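Long-range contacts in regulatory protein RecX (Lactobacillus reuteri, PDB 3D5L), which probably modulates the activity of the recombinase RecA, as a member of the RecX family of regulatory proteins: residues A4-K8 and I20-K25; K15-N19 and P29-L35; T56-Q60 and F94-I98; A114-V118 and I132-L136. All blocks are in the same frame, centred on the assembly; numbering follows the deposited sequence.

Interaction 1 of 4, residues A4-K8 and I20-K25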
loop_
_atom_site.group_PDB
_atom_site.type_symbol
_atom_site.label_atom_id
_atom_site.label_comp_id
_atom_site.label_asym_id
_atom_site.label_seq_id
_atom_site.Cartn_x
_atom_site.Cartn_y
_atom_site.Cartn_z
ATOM N N ALA A 4 41.047 -9.710 7.645
ATOM C CA ALA A 4 41.086 -8.254 7.566
ATOM C C ALA A 4 40.579 -7.681 8.889
ATOM O O ALA A 4 39.771 -8.310 9.565
ATOM C CB ALA A 4 40.218 -7.766 6.414
ATOM N N LYS A 5 41.058 -6.494 9.254
ATOM C CA LYS A 5 40.647 -5.851 10.498
ATOM C C LYS A 5 40.239 -4.402 10.230
ATOM O O LYS A 5 40.927 -3.675 9.516
ATOM C CB LYS A 5 41.798 -5.890 11.508
ATOM C CG LYS A 5 41.381 -6.135 12.955
ATOM C CD LYS A 5 42.615 -6.351 13.838
ATOM C CE LYS A 5 42.268 -6.901 15.227
ATOM N NZ LYS A 5 41.730 -5.888 16.191
ATOM N N ILE A 6 39.117 -3.986 10.805
ATOM C CA ILE A 6 38.621 -2.626 10.623
ATOM C C ILE A 6 39.492 -1.597 11.343
ATOM O O ILE A 6 39.569 -1.592 12.575
ATOM C CB ILE A 6 37.168 -2.508 11.127
ATOM C CG1 ILE A 6 36.265 -3.414 10.285
ATOM C CG2 ILE A 6 36.703 -1.064 11.059
ATOM C CD1 ILE A 6 34.831 -3.484 10.770
ATOM N N SER A 7 40.132 -0.721 10.570
ATOM C CA SER A 7 41.007 0.307 11.134
ATOM C C SER A 7 40.293 1.636 11.380
ATOM O O SER A 7 40.813 2.511 12.072
ATOM C CB SER A 7 42.207 0.552 10.212
ATOM O OG SER A 7 41.835 1.282 9.050
ATOM N N LYS A 8 39.106 1.797 10.813
ATOM C CA LYS A 8 38.370 3.035 10.995
ATOM C C LYS A 8 36.946 2.925 10.466
ATOM O O LYS A 8 36.655 2.142 9.569
ATOM C CB LYS A 8 39.092 4.181 10.274
ATOM C CG LYS A 8 38.464 5.543 10.491
ATOM C CD LYS A 8 38.753 6.479 9.326
ATOM C CE LYS A 8 40.214 6.893 9.241
ATOM N NZ LYS A 8 40.460 7.833 8.089
ATOM N N ILE A 20 33.692 1.991 5.849
ATOM C CA ILE A 20 34.539 1.073 6.609
ATOM C C ILE A 20 35.911 0.891 5.968
ATOM O O ILE A 20 36.026 0.604 4.776
ATOM C CB ILE A 20 33.870 -0.315 6.765
ATOM C CG1 ILE A 20 32.739 -0.240 7.794
ATOM C CG2 ILE A 20 34.886 -1.344 7.235
ATOM C CD1 ILE A 20 31.658 0.743 7.454
ATOM N N TYR A 21 36.948 1.069 6.779
ATOM C CA TYR A 21 38.330 0.928 6.337
ATOM C C TYR A 21 38.943 -0.325 6.943
ATOM O O TYR A 21 38.906 -0.521 8.155
ATOM C CB TYR A 21 39.155 2.139 6.775
ATOM C CG TYR A 21 38.754 3.436 6.117
ATOM C CD1 TYR A 21 39.563 4.033 5.152
ATOM C CD2 TYR A 21 37.555 4.062 6.449
ATOM C CE1 TYR A 21 39.183 5.233 4.531
ATOM C CE2 TYR A 21 37.165 5.249 5.841
ATOM C CZ TYR A 21 37.980 5.826 4.885
ATOM O OH TYR A 21 37.568 6.991 4.274
ATOM N N LEU A 22 39.509 -1.170 6.093
ATOM C CA LEU A 22 40.147 -2.387 6.562
ATOM C C LEU A 22 41.654 -2.235 6.432
ATOM O O LEU A 22 42.173 -1.987 5.340
ATOM C CB LEU A 22 39.664 -3.594 5.753
ATOM C CG LEU A 22 38.198 -3.960 5.991
ATOM C CD1 LEU A 22 37.749 -5.030 5.007
ATOM C CD2 LEU A 22 38.033 -4.437 7.420
ATOM N N ASP A 23 42.352 -2.345 7.557
ATOM C CA ASP A 23 43.809 -2.239 7.564
ATOM C C ASP A 23 44.303 -0.937 6.940
ATOM O O ASP A 23 45.231 -0.941 6.123
ATOM C CB ASP A 23 44.408 -3.437 6.824
ATOM C CG ASP A 23 43.974 -4.762 7.426
ATOM O OD1 ASP A 23 44.372 -5.059 8.579
ATOM O OD2 ASP A 23 43.233 -5.506 6.744
ATOM N N GLY A 24 43.672 0.171 7.328
ATOM C CA GLY A 24 44.059 1.478 6.825
ATOM C C GLY A 24 43.533 1.892 5.462
ATOM O O GLY A 24 43.872 2.981 4.992
ATOM N N LYS A 25 42.710 1.059 4.825
ATOM C CA LYS A 25 42.179 1.386 3.496
ATOM C C LYS A 25 40.659 1.228 3.375
ATOM O O LYS A 25 40.074 0.284 3.917
ATOM C CB LYS A 25 42.834 0.499 2.433
ATOM C CG LYS A 25 44.342 0.354 2.559
ATOM C CD LYS A 25 44.859 -0.682 1.568
ATOM C CE LYS A 25 46.352 -0.951 1.740
ATOM N NZ LYS A 25 46.815 -2.020 0.803
#

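Interaction 2 of 4, residues K15-N19 and P29-L35. With SO4 (sulfate ion), chain C.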
loop_
_atom_site.group_PDB
_atom_site.type_symbol
_atom_site.label_atom_id
_atom_site.label_comp_id
_atom_site.label_asym_id
_atom_site.label_seq_id
_atom_site.Cartn_x
_atom_site.Cartn_y
_atom_site.Cartn_z
ATOM N N LYS A 15 23.663 11.340 7.147
ATOM C CA LYS A 15 23.459 10.347 8.198
ATOM C C LYS A 15 22.831 9.021 7.753
ATOM O O LYS A 15 22.059 8.965 6.786
ATOM C CB LYS A 15 22.594 10.941 9.314
ATOM C CG LYS A 15 21.179 11.319 8.881
ATOM C CD LYS A 15 20.508 12.227 9.906
ATOM C CE LYS A 15 19.059 12.537 9.532
ATOM N NZ LYS A 15 18.250 11.287 9.511
ATOM N N GLY A 16 23.175 7.958 8.477
ATOM C CA GLY A 16 22.615 6.651 8.196
ATOM C C GLY A 16 23.538 5.630 7.571
ATOM O O GLY A 16 23.267 4.425 7.641
ATOM N N ARG A 17 24.619 6.101 6.958
ATOM C CA ARG A 17 25.566 5.214 6.293
ATOM C C ARG A 17 26.974 5.481 6.801
ATOM O O ARG A 17 27.281 6.600 7.223
ATOM C CB ARG A 17 25.538 5.457 4.788
ATOM C CG ARG A 17 24.159 5.622 4.178
ATOM C CD ARG A 17 23.648 4.329 3.648
ATOM N NE ARG A 17 24.608 3.688 2.753
ATOM C CZ ARG A 17 24.568 2.396 2.455
ATOM N NH1 ARG A 17 23.612 1.638 2.982
ATOM N NH2 ARG A 17 25.486 1.857 1.665
ATOM N N TYR A 18 27.832 4.458 6.730
ATOM C CA TYR A 18 29.215 4.570 7.194
ATOM C C TYR A 18 30.224 3.993 6.218
ATOM O O TYR A 18 29.918 3.070 5.464
ATOM C CB TYR A 18 29.378 3.851 8.528
ATOM C CG TYR A 18 28.492 4.398 9.617
ATOM C CD1 TYR A 18 28.945 5.409 10.475
ATOM C CD2 TYR A 18 27.179 3.937 9.768
ATOM C CE1 TYR A 18 28.114 5.942 11.456
ATOM C CE2 TYR A 18 26.342 4.464 10.740
ATOM C CZ TYR A 18 26.810 5.466 11.585
ATOM O OH TYR A 18 25.982 5.966 12.573
ATOM N N ASN A 19 31.429 4.548 6.242
ATOM C CA ASN A 19 32.510 4.066 5.400
ATOM C C ASN A 19 33.410 3.216 6.289
ATOM O O ASN A 19 33.827 3.664 7.359
ATOM C CB ASN A 19 33.316 5.232 4.809
ATOM C CG ASN A 19 32.504 6.074 3.845
ATOM O OD1 ASN A 19 31.754 5.546 3.027
ATOM N ND2 ASN A 19 32.663 7.394 3.925
ATOM N N PRO A 29 30.803 0.343 2.255
ATOM C CA PRO A 29 29.872 1.109 3.076
ATOM C C PRO A 29 28.791 0.187 3.626
ATOM O O PRO A 29 28.498 -0.864 3.049
ATOM C CB PRO A 29 29.308 2.082 2.076
ATOM C CG PRO A 29 29.042 1.147 0.918
ATOM C CD PRO A 29 30.285 0.237 0.880
ATOM N N VAL A 30 28.201 0.578 4.744
ATOM C CA VAL A 30 27.151 -0.221 5.337
ATOM C C VAL A 30 26.104 0.697 5.925
ATOM O O VAL A 30 26.437 1.729 6.495
ATOM C CB VAL A 30 27.699 -1.142 6.456
ATOM C CG1 VAL A 30 28.470 -2.299 5.846
ATOM C CG2 VAL A 30 28.613 -0.353 7.383
ATOM N N ALA A 31 24.838 0.335 5.749
ATOM C CA ALA A 31 23.747 1.105 6.314
ATOM C C ALA A 31 23.932 0.912 7.817
ATOM O O ALA A 31 24.624 -0.016 8.245
ATOM C CB ALA A 31 22.382 0.527 5.862
ATOM N N GLU A 32 23.321 1.771 8.617
ATOM C CA GLU A 32 23.449 1.637 10.055
ATOM C C GLU A 32 22.960 0.266 10.542
ATOM O O GLU A 32 23.652 -0.392 11.310
ATOM C CB GLU A 32 22.666 2.746 10.757
ATOM C CG GLU A 32 23.058 2.931 12.206
ATOM C CD GLU A 32 22.235 4.000 12.893
ATOM O OE1 GLU A 32 22.074 5.093 12.305
ATOM O OE2 GLU A 32 21.760 3.750 14.024
ATOM N N SER A 33 21.777 -0.163 10.091
ATOM C CA SER A 33 21.203 -1.450 10.508
ATOM C C SER A 33 22.104 -2.648 10.218
ATOM O O SER A 33 22.048 -3.657 10.922
ATOM C CB SER A 33 19.829 -1.684 9.845
ATOM O OG SER A 33 19.943 -2.176 8.512
ATOM N N VAL A 34 22.917 -2.546 9.171
ATOM C CA VAL A 34 23.831 -3.631 8.816
ATOM C C VAL A 34 25.052 -3.572 9.727
ATOM O O VAL A 34 25.618 -4.600 10.111
ATOM C CB VAL A 34 24.300 -3.512 7.360
ATOM C CG1 VAL A 34 25.344 -4.573 7.058
ATOM C CG2 VAL A 34 23.106 -3.650 6.430
ATOM N N LEU A 35 25.455 -2.354 10.063
ATOM C CA LEU A 35 26.595 -2.150 10.941
ATOM C C LEU A 35 26.258 -2.761 12.295
ATOM O O LEU A 35 27.112 -3.368 12.942
ATOM C CB LEU A 35 26.872 -0.659 11.090
ATOM C CG LEU A 35 27.996 -0.292 12.051
ATOM C CD1 LEU A 35 28.967 0.643 11.350
ATOM C CD2 LEU A 35 27.409 0.353 13.307
HETATM S S SO4 C . 26.968 4.114 -0.693
HETATM O O1 SO4 C . 26.972 4.293 0.771
HETATM O O2 SO4 C . 28.358 4.229 -1.173
HETATM O O3 SO4 C . 26.134 5.142 -1.334
HETATM O O4 SO4 C . 26.403 2.788 -1.023
#

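Interaction 3 of 4, residues T56-Q60 and F94-I98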
loop_
_atom_site.group_PDB
_atom_site.type_symbol
_atom_site.label_atom_id
_atom_site.label_comp_id
_atom_site.label_asym_id
_atom_site.label_seq_id
_atom_site.Cartn_x
_atom_site.Cartn_y
_atom_site.Cartn_z
ATOM N N THR A 56 25.007 -8.445 0.996
ATOM C CA THR A 56 23.623 -8.843 0.731
ATOM C C THR A 56 22.665 -8.152 1.700
ATOM O O THR A 56 21.581 -7.710 1.310
ATOM C CB THR A 56 23.419 -10.376 0.878
ATOM O OG1 THR A 56 24.388 -11.076 0.081
ATOM C CG2 THR A 56 22.021 -10.766 0.415
ATOM N N ALA A 57 23.062 -8.074 2.964
ATOM C CA ALA A 57 22.234 -7.429 3.975
ATOM C C ALA A 57 22.105 -5.940 3.656
ATOM O O ALA A 57 21.021 -5.376 3.771
ATOM C CB ALA A 57 22.840 -7.622 5.356
ATOM N N ASP A 58 23.207 -5.311 3.246
ATOM C CA ASP A 58 23.189 -3.887 2.901
ATOM C C ASP A 58 22.329 -3.653 1.654
ATOM O O ASP A 58 21.723 -2.593 1.512
ATOM C CB ASP A 58 24.613 -3.365 2.648
ATOM C CG ASP A 58 24.651 -1.855 2.399
ATOM O OD1 ASP A 58 24.201 -1.087 3.283
ATOM O OD2 ASP A 58 25.125 -1.428 1.319
ATOM N N GLN A 59 22.260 -4.641 0.760
ATOM C CA GLN A 59 21.438 -4.491 -0.438
ATOM C C GLN A 59 19.982 -4.472 -0.002
ATOM O O GLN A 59 19.158 -3.779 -0.594
ATOM C CB GLN A 59 21.630 -5.661 -1.406
ATOM C CG GLN A 59 23.069 -5.931 -1.847
ATOM C CD GLN A 59 23.195 -7.239 -2.633
ATOM O OE1 GLN A 59 24.303 -7.743 -2.852
ATOM N NE2 GLN A 59 22.056 -7.794 -3.059
ATOM N N GLN A 60 19.664 -5.248 1.031
ATOM C CA GLN A 60 18.294 -5.311 1.524
ATOM C C GLN A 60 17.974 -4.043 2.302
ATOM O O GLN A 60 16.914 -3.459 2.115
ATOM C CB GLN A 60 18.086 -6.539 2.418
ATOM C CG GLN A 60 16.620 -6.757 2.809
ATOM C CD GLN A 60 16.398 -8.014 3.635
ATOM O OE1 GLN A 60 16.803 -9.112 3.245
ATOM N NE2 GLN A 60 15.750 -7.858 4.782
ATOM N N PHE A 94 13.961 -10.754 -0.762
ATOM C CA PHE A 94 13.899 -9.584 0.125
ATOM C C PHE A 94 12.478 -9.073 0.349
ATOM O O PHE A 94 12.213 -8.394 1.343
ATOM C CB PHE A 94 14.708 -8.392 -0.422
ATOM C CG PHE A 94 16.170 -8.657 -0.604
ATOM C CD1 PHE A 94 16.797 -9.707 0.052
ATOM C CD2 PHE A 94 16.935 -7.817 -1.403
ATOM C CE1 PHE A 94 18.154 -9.914 -0.082
ATOM C CE2 PHE A 94 18.302 -8.019 -1.542
ATOM C CZ PHE A 94 18.911 -9.070 -0.880
ATOM N N VAL A 95 11.583 -9.379 -0.585
ATOM C CA VAL A 95 10.201 -8.917 -0.516
ATOM C C VAL A 95 9.510 -9.184 0.819
ATOM O O VAL A 95 9.174 -8.249 1.553
ATOM C CB VAL A 95 9.335 -9.548 -1.641
ATOM C CG1 VAL A 95 7.905 -9.027 -1.549
ATOM C CG2 VAL A 95 9.929 -9.231 -3.001
ATOM N N GLU A 96 9.290 -10.460 1.117
ATOM C CA GLU A 96 8.615 -10.860 2.344
ATOM C C GLU A 96 9.277 -10.306 3.614
ATOM O O GLU A 96 8.576 -9.867 4.519
ATOM C CB GLU A 96 8.514 -12.396 2.405
ATOM C CG GLU A 96 7.445 -12.926 3.364
ATOM C CD GLU A 96 6.048 -12.350 3.097
ATOM O OE1 GLU A 96 5.554 -12.449 1.943
ATOM O OE2 GLU A 96 5.445 -11.796 4.049
ATOM N N PRO A 97 10.627 -10.336 3.707
ATOM C CA PRO A 97 11.299 -9.807 4.904
ATOM C C PRO A 97 11.041 -8.306 5.084
ATOM O O PRO A 97 10.778 -7.844 6.189
ATOM C CB PRO A 97 12.780 -10.112 4.644
ATOM C CG PRO A 97 12.719 -11.361 3.827
ATOM C CD PRO A 97 11.592 -11.054 2.856
ATOM N N ILE A 98 11.120 -7.549 3.992
ATOM C CA ILE A 98 10.879 -6.106 4.035
ATOM C C ILE A 98 9.418 -5.811 4.372
ATOM O O ILE A 98 9.138 -4.919 5.164
ATOM C CB ILE A 98 11.287 -5.441 2.676
ATOM C CG1 ILE A 98 12.815 -5.359 2.597
ATOM C CG2 ILE A 98 10.654 -4.051 2.519
ATOM C CD1 ILE A 98 13.342 -4.780 1.309
#

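Interaction 4 of 4, residues A114-V118 and I132-L136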
loop_
_atom_site.group_PDB
_atom_site.type_symbol
_atom_site.label_atom_id
_atom_site.label_comp_id
_atom_site.label_asym_id
_atom_site.label_seq_id
_atom_site.Cartn_x
_atom_site.Cartn_y
_atom_site.Cartn_z
ATOM N N ALA A 114 -8.106 0.568 3.715
ATOM C CA ALA A 114 -9.436 0.293 3.179
ATOM C C ALA A 114 -10.485 1.242 3.752
ATOM O O ALA A 114 -11.360 1.734 3.023
ATOM C CB ALA A 114 -9.840 -1.165 3.451
ATOM N N ALA A 115 -10.392 1.498 5.054
ATOM C CA ALA A 115 -11.331 2.390 5.719
ATOM C C ALA A 115 -11.212 3.805 5.148
ATOM O O ALA A 115 -12.226 4.461 4.892
ATOM C CB ALA A 115 -11.070 2.407 7.234
ATOM N N SER A 116 -9.982 4.273 4.962
ATOM C CA SER A 116 -9.741 5.609 4.423
ATOM C C SER A 116 -10.236 5.696 2.992
ATOM O O SER A 116 -10.731 6.732 2.554
ATOM C CB SER A 116 -8.245 5.941 4.442
ATOM O OG SER A 116 -7.758 6.028 5.771
ATOM N N TYR A 117 -10.076 4.598 2.261
ATOM C CA TYR A 117 -10.515 4.554 0.880
ATOM C C TYR A 117 -12.022 4.708 0.810
ATOM O O TYR A 117 -12.538 5.499 0.023
ATOM C CB TYR A 117 -10.115 3.233 0.232
ATOM C CG TYR A 117 -10.571 3.117 -1.202
ATOM C CD1 TYR A 117 -9.837 3.702 -2.236
ATOM C CD2 TYR A 117 -11.740 2.434 -1.528
ATOM C CE1 TYR A 117 -10.250 3.606 -3.554
ATOM C CE2 TYR A 117 -12.170 2.333 -2.851
ATOM C CZ TYR A 117 -11.416 2.922 -3.858
ATOM O OH TYR A 117 -11.822 2.816 -5.170
ATOM N N VAL A 118 -12.732 3.950 1.637
ATOM C CA VAL A 118 -14.190 4.014 1.637
ATOM C C VAL A 118 -14.653 5.418 2.001
ATOM O O VAL A 118 -15.493 5.994 1.309
ATOM C CB VAL A 118 -14.801 2.970 2.600
ATOM C CG1 VAL A 118 -16.294 3.200 2.750
ATOM C CG2 VAL A 118 -14.558 1.565 2.045
ATOM N N ILE A 132 -17.009 -1.048 -4.593
ATOM C CA ILE A 132 -15.978 -0.709 -3.618
ATOM C C ILE A 132 -15.282 -2.011 -3.244
ATOM O O ILE A 132 -14.056 -2.089 -3.237
ATOM C CB ILE A 132 -16.571 -0.101 -2.324
ATOM C CG1 ILE A 132 -17.440 1.113 -2.642
ATOM C CG2 ILE A 132 -15.443 0.323 -1.397
ATOM C CD1 ILE A 132 -16.657 2.371 -2.900
ATOM N N ARG A 133 -16.085 -3.032 -2.954
ATOM C CA ARG A 133 -15.592 -4.356 -2.578
ATOM C C ARG A 133 -14.707 -4.940 -3.679
ATOM O O ARG A 133 -13.662 -5.535 -3.413
ATOM C CB ARG A 133 -16.769 -5.307 -2.312
ATOM C CG ARG A 133 -16.372 -6.659 -1.701
ATOM C CD ARG A 133 -17.583 -7.589 -1.517
ATOM N NE ARG A 133 -18.639 -6.982 -0.718
ATOM C CZ ARG A 133 -19.871 -6.742 -1.169
ATOM N NH1 ARG A 133 -20.196 -7.069 -2.421
ATOM N NH2 ARG A 133 -20.780 -6.168 -0.377
ATOM N N GLN A 134 -15.143 -4.772 -4.916
ATOM C CA GLN A 134 -14.398 -5.267 -6.054
ATOM C C GLN A 134 -13.067 -4.536 -6.186
ATOM O O GLN A 134 -12.050 -5.145 -6.494
ATOM C CB GLN A 134 -15.228 -5.087 -7.326
ATOM C CG GLN A 134 -14.506 -5.489 -8.597
ATOM C CD GLN A 134 -15.415 -5.467 -9.813
ATOM O OE1 GLN A 134 -16.011 -4.436 -10.145
ATOM N NE2 GLN A 134 -15.515 -6.609 -10.494
ATOM N N HIS A 135 -13.070 -3.228 -5.948
ATOM C CA HIS A 135 -11.843 -2.445 -6.057
ATOM C C HIS A 135 -10.827 -2.797 -4.969
ATOM O O HIS A 135 -9.630 -2.863 -5.232
ATOM C CB HIS A 135 -12.155 -0.954 -5.981
ATOM C CG HIS A 135 -10.975 -0.079 -6.256
ATOM N ND1 HIS A 135 -10.647 0.352 -7.522
ATOM C CD2 HIS A 135 -10.016 0.413 -5.431
ATOM C CE1 HIS A 135 -9.540 1.073 -7.468
ATOM N NE2 HIS A 135 -9.137 1.124 -6.210
ATOM N N LEU A 136 -11.301 -3.013 -3.747
ATOM C CA LEU A 136 -10.405 -3.354 -2.649
ATOM C C LEU A 136 -9.868 -4.779 -2.767
ATOM O O LEU A 136 -8.763 -5.062 -2.308
ATOM C CB LEU A 136 -11.110 -3.133 -1.305
ATOM C CG LEU A 136 -11.364 -1.640 -1.032
ATOM C CD1 LEU A 136 -12.291 -1.463 0.167
ATOM C CD2 LEU A 136 -10.025 -0.919 -0.814
#

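Interaction 1 of 4, residues A4-K8 and I20-K25
Tyr21 is paired with two residues of the other strand, Ser7 and Lys8, a classic beta bulge in this antiparallel pair. Ser7 N donates to Tyr21 O at 2.7 Å, and Tyr21 N donates to Lys8 O at 3.0 Å, the latter bond nearly straight at 168°. Lys8 runs alongside Tyr21 on the same side of the sheet. Its CG lies anti to the backbone N (chi1 -175°), and a bend at chi3 carries NZ over the ring face, 4.6 Å from the centroid of Tyr21, a cation-pi contact. Lys8 CD rests on the same ring as a CH-pi contact.

On the face that carries Ile6 and Leu22 the contacts are apolar. Ile6 CG1 meets Leu22 CD2 at 3.5 Å and also touches Ile20 CG2. Leu40 and Thr44 pack on Ile6 from outside the pair.

After Leu22 the second strand reverses in a type I' turn that ends at Lys25. Ser7 OG accepts from Gly24 N at 2.8 Å, and Asp23 N donates to Lys5 O at 2.8 Å. Lys5 NZ is hydrogen-bonded to Gly43 O. The first strand thus holds the turn of the next hairpin by accepting two of its N-H groups, one at a carbonyl and one at a hydroxyl.

Interaction 2 of 4, residues K15-N19 and P29-L35
Sulfate O1 is gripped twice by Arg17, from NE at 3.1 Å and from NH2 at 3.0 Å, and lies in the guanidinium plane at its edge. Pro29 CB approaches the same oxygen at 3.5 Å across the strand pair. The ion probably comes from the crystallisation liquor; Gln12 NE2 also hydrogen-bonds to it. Bends at chi2 (-94°) and chi3 fold the arginine back over the neighbouring strand. One face of its guanidinium then lies over Ala31 N and Val30 C. NH1 makes a salt bridge with Asp58 of helix 48-71, and Ala31 N donates to the same carboxylate. This shared acceptor helps fix the rotation of the flat group and would probably reinforce its positive charge.

The segments belong to the beta hairpin of strands 17-22 and 25-31, whose second strand runs straight into helix 32-37. Tyr18 and Val30 are a hydrogen-bonded pair, N to O in both directions at 3.1 Å. Ala31 takes the N-cap position of the helix. Glu32 N, in the first turn, donates to Gly16 O at 2.8 Å.

On the sheet face opposite Arg17, the Tyr18 side chain runs beside the start of this helix. Glu32 CG comes to the ring edge, 3.9 Å from Tyr18 CE2. Leu35 crosses the tyrosine side chain at about a right angle and brings CD1 to 4.1 Å from Tyr18 CD2.

Interaction 3 of 4, residues T56-Q60 and F94-I98
Gln60 lies across one face of the Phe94 ring, where the short helical segments 56-60 and 94-98 are inclined at 61° and meet through their side chains. The contact joins the long helix 48-71, which leads on from the N-terminal antiparallel sheet, to segment 94-98, within the first three-helix RecX domain. Gln60 CB sits over the ring centre, 4.0 Å from the centroid of Phe94 and almost exactly on the ring normal, a CH-pi contact. With CG trans to N (chi1 -172°) and the chain extended beyond it, the glutamine reaches along the ring toward the second helix. Its amide plane is turned 53° from the ring plane, with OE1 at 3.2 Å from Phe94 CD1 and NE2 directed to Pro97.

Phe94 projects its ring against helix 48-71. Thr56 and Gln59 both meet the CZ corner. Thr56 comes from the CE1 side and sets CG2 in the ring plane at the edge, 3.8 Å from Phe94 CZ. The threonine hydroxyl turns back to bond Ala52 O in its own helix. Gln59 NE2 comes from the CE2 side, at the ring edge and 4.0 Å from Phe94 CZ, its amide plane steeply inclined to the ring.

Ile98, one turn on from Phe94, packs against the aliphatic part of Gln60, with CG1 at 4.1 Å from Gln60 CG. At the far end of the glutamine, Gln60 NE2 lies 3.7 Å from Pro97 CB.

Interaction 4 of 4, residues A114-V118 and I132-L136
Tyr117 and His135 both point CG away from the backbone N, with chi1 of 179° and -173°, and these torsions send their rings into the space between the two helices. The two side chains run nearly perpendicular, yet their ring planes are almost parallel, only 3° apart. The rings are displaced along their planes, so little of one lies over the other, with centroids 4.8 Å apart. It is the phenol end of Tyr117 that lies over the imidazole. OH sits above one face of His135, offset toward the rim, and is 3.0 Å from His135 CD2.

Nearer its root, the tyrosine packs on aliphatic groups. Leu136 slides past it in the opposite direction and puts CD2 at 3.8 Å from Tyr117 CD2. Ile132 CG2 comes to the ring edge, 4.1 Å from Tyr117 CE2. The same methyl touches Val118 CG2 at 3.8 Å, so Ile132 bridges two neighbouring residues of the facing helix. The other Leu136 methyl, CD1, reaches Ala114 CB at 4.1 Å and also meets Val118 CG2. The two leucine branches thus divide their work between the tyrosine and the smaller side chains.

The wider apolar core continues into helix 143-149. Ala149 packs on Ala114 and Val118, and Ile146 packs on Leu136. Phe153 and Leu150 lie against Ile132. Helices 110-124 and 129-138 run roughly antiparallel, and with helix 143-149 they build the second three-helix domain of RecX, which belongs to the helix-turn-helix clan.

How the interactions relate
From the N terminus, interaction 1 closes the hairpin of strands 4-11 and 17-22, and interaction 2 closes the following hairpin, of strands 17-22 and 25-31, at its open end. Their segments alternate along the chain, so the two loops cross, and both use strand 17-22; Ile20 of one packs on Val30 of the other. Interaction 3 follows in series and closes a loop of 33 residues, mostly helical. It is joined to interaction 2 through Asp58, and it ties helix 48-71, beside the sheet, to the first three-helix domain. Interaction 4 closes a loop of 13 residues within the second such domain, its nearest atoms about 17 Å from those of interaction 3. Helices 92-104 and 110-124, consecutive in the chain, connect them.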